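Local coordinates for endoglucanase (Clostridium thermocellum, PDB 2C26) that binds carbohydrates with promiscuous specificity through a beta-sandwich carbohydrate-binding module, here joined to a PKD domain in one piece of a larger, probable cellulase, at the interface of chains A and B. Coordinates in Å, arbitrary orientation; residue numbers count along the deposited sequence, not the author numbering. Chains: chain A/B, Endoglucanase.

The interface of chains A and B. Residues chain A 193-197; chain B 86-88.
A:Val195 pairs with B:Phe87 in a parallel beta-bridge, flanked by the bridges A:Glu194–B:Ser86 and A:Leu196–B:Thr88, as strand 194-199 of the first chain runs along strand 84-93 in the PKD domain of the second, the ladder being held by hydrogen bonds from B:Ser86 N to A:Ser193 O (2.9 Å), A:Val195 N to B:Ser86 O, B:Thr88 N to A:Val195 O and A:Trp197 N to B:Thr88 O.

On one face of the ladder, B:Phe87 has its CG anti to the backbone N (chi1 -174°), which tilts the ring forward along the strand, towards A:Trp197. Its CD2 edge meets A:Val195 CG1 at 3.7 Å; the methyl sits beyond the rim of the ring, off its plane, and the two side chains cross at an angle. CZ reaches A:Trp197 CB at 3.5 Å. Both partners lie on the same side of the ring plane. The A:Trp197 and B:Phe87 side chains run alongside each other with planes inclined by about 30°; CB, with CG behind it, makes the contact, and the rings do not stack face to face.

The opposite face is more polar. Water 1 lies 2.7 Å from B:Ser86 OG, and also joins B:Thr88 OG1 to A:Val195 O, giving that carbonyl a second partner. A:Leu196 CD2 packs beside B:Thr88 CB at 3.8 Å, and the CB and CG methylenes of A:Glu194 touch B:Ser86 OG. Two-fold symmetry repeats the patch with chains exchanged, but the structure alone does not show whether this dimer forms in solution.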
loop_
_atom_site.group_PDB
_atom_site.type_symbol
_atom_site.label_atom_id
_atom_site.label_comp_id
_atom_site.label_asym_id
_atom_site.label_seq_id
_atom_site.Cartn_x
_atom_site.Cartn_y
_atom_site.Cartn_z
ATOM N N SER A 193 -6.820 -29.783 10.272
ATOM C CA SER A 193 -6.388 -30.722 9.221
ATOM C C SER A 193 -6.061 -30.011 7.910
ATOM O O SER A 193 -5.369 -30.567 7.059
ATOM C CB SER A 193 -7.453 -31.801 8.981
ATOM O OG SER A 193 -8.628 -31.237 8.418
ATOM N N GLU A 194 -6.578 -28.797 7.742
ATOM C CA GLU A 194 -6.300 -27.995 6.554
ATOM C C GLU A 194 -5.991 -26.589 6.993
ATOM O O GLU A 194 -6.802 -25.964 7.693
ATOM C CB GLU A 194 -7.490 -27.962 5.592
ATOM C CG GLU A 194 -8.009 -29.312 5.193
ATOM C CD GLU A 194 -9.217 -29.235 4.275
ATOM O OE1 GLU A 194 -9.320 -28.293 3.477
ATOM O OE2 GLU A 194 -10.066 -30.135 4.340
ATOM N N VAL A 195 -4.819 -26.104 6.585
ATOM C CA VAL A 195 -4.309 -24.790 6.946
ATOM C C VAL A 195 -4.000 -23.978 5.680
ATOM O O VAL A 195 -3.447 -24.516 4.718
ATOM C CB VAL A 195 -3.029 -24.927 7.831
ATOM C CG1 VAL A 195 -2.381 -23.590 8.067
ATOM C CG2 VAL A 195 -3.361 -25.604 9.183
ATOM N N LEU A 196 -4.385 -22.697 5.677
ATOM C CA LEU A 196 -4.045 -21.759 4.606
ATOM C C LEU A 196 -3.099 -20.710 5.157
ATOM O O LEU A 196 -3.276 -20.220 6.272
ATOM C CB LEU A 196 -5.284 -21.068 4.029
ATOM C CG LEU A 196 -6.510 -21.920 3.667
ATOM C CD1 LEU A 196 -7.659 -21.003 3.208
ATOM C CD2 LEU A 196 -6.191 -22.976 2.602
ATOM N N TRP A 197 -2.087 -20.373 4.375
ATOM C CA TRP A 197 -1.075 -19.450 4.820
ATOM C C TRP A 197 -1.021 -18.255 3.891
ATOM O O TRP A 197 -0.875 -18.397 2.677
ATOM C CB TRP A 197 0.299 -20.132 4.901
ATOM C CG TRP A 197 1.422 -19.197 5.293
ATOM C CD1 TRP A 197 2.259 -18.509 4.450
ATOM C CD2 TRP A 197 1.831 -18.860 6.627
ATOM N NE1 TRP A 197 3.157 -17.762 5.181
ATOM C CE2 TRP A 197 2.918 -17.959 6.516
ATOM C CE3 TRP A 197 1.382 -19.229 7.905
ATOM C CZ2 TRP A 197 3.573 -17.427 7.638
ATOM C CZ3 TRP A 197 2.023 -18.684 9.026
ATOM C CH2 TRP A 197 3.117 -17.805 8.880
ATOM N N SER B 86 -3.148 -31.005 5.260
ATOM C CA SER B 86 -2.699 -30.142 4.179
ATOM C C SER B 86 -2.282 -28.749 4.650
ATOM O O SER B 86 -2.713 -28.269 5.700
ATOM C CB SER B 86 -3.755 -30.057 3.062
ATOM O OG SER B 86 -4.845 -29.237 3.449
ATOM N N PHE B 87 -1.442 -28.114 3.839
ATOM C CA PHE B 87 -0.936 -26.779 4.104
ATOM C C PHE B 87 -0.850 -26.086 2.763
ATOM O O PHE B 87 -0.225 -26.605 1.837
ATOM C CB PHE B 87 0.448 -26.852 4.762
ATOM C CG PHE B 87 0.986 -25.514 5.191
ATOM C CD1 PHE B 87 1.774 -24.754 4.331
ATOM C CD2 PHE B 87 0.690 -25.004 6.454
ATOM C CE1 PHE B 87 2.273 -23.511 4.740
ATOM C CE2 PHE B 87 1.171 -23.780 6.861
ATOM C CZ PHE B 87 1.971 -23.027 6.010
ATOM N N THR B 88 -1.487 -24.931 2.647
ATOM C CA THR B 88 -1.518 -24.201 1.389
ATOM C C THR B 88 -0.921 -22.812 1.596
ATOM O O THR B 88 -1.343 -22.086 2.505
ATOM C CB THR B 88 -2.971 -24.085 0.830
ATOM O OG1 THR B 88 -3.534 -25.388 0.672
ATOM C CG2 THR B 88 -3.021 -23.342 -0.505
HETATM O O HOH W 1 -4.508 -26.602 2.984
#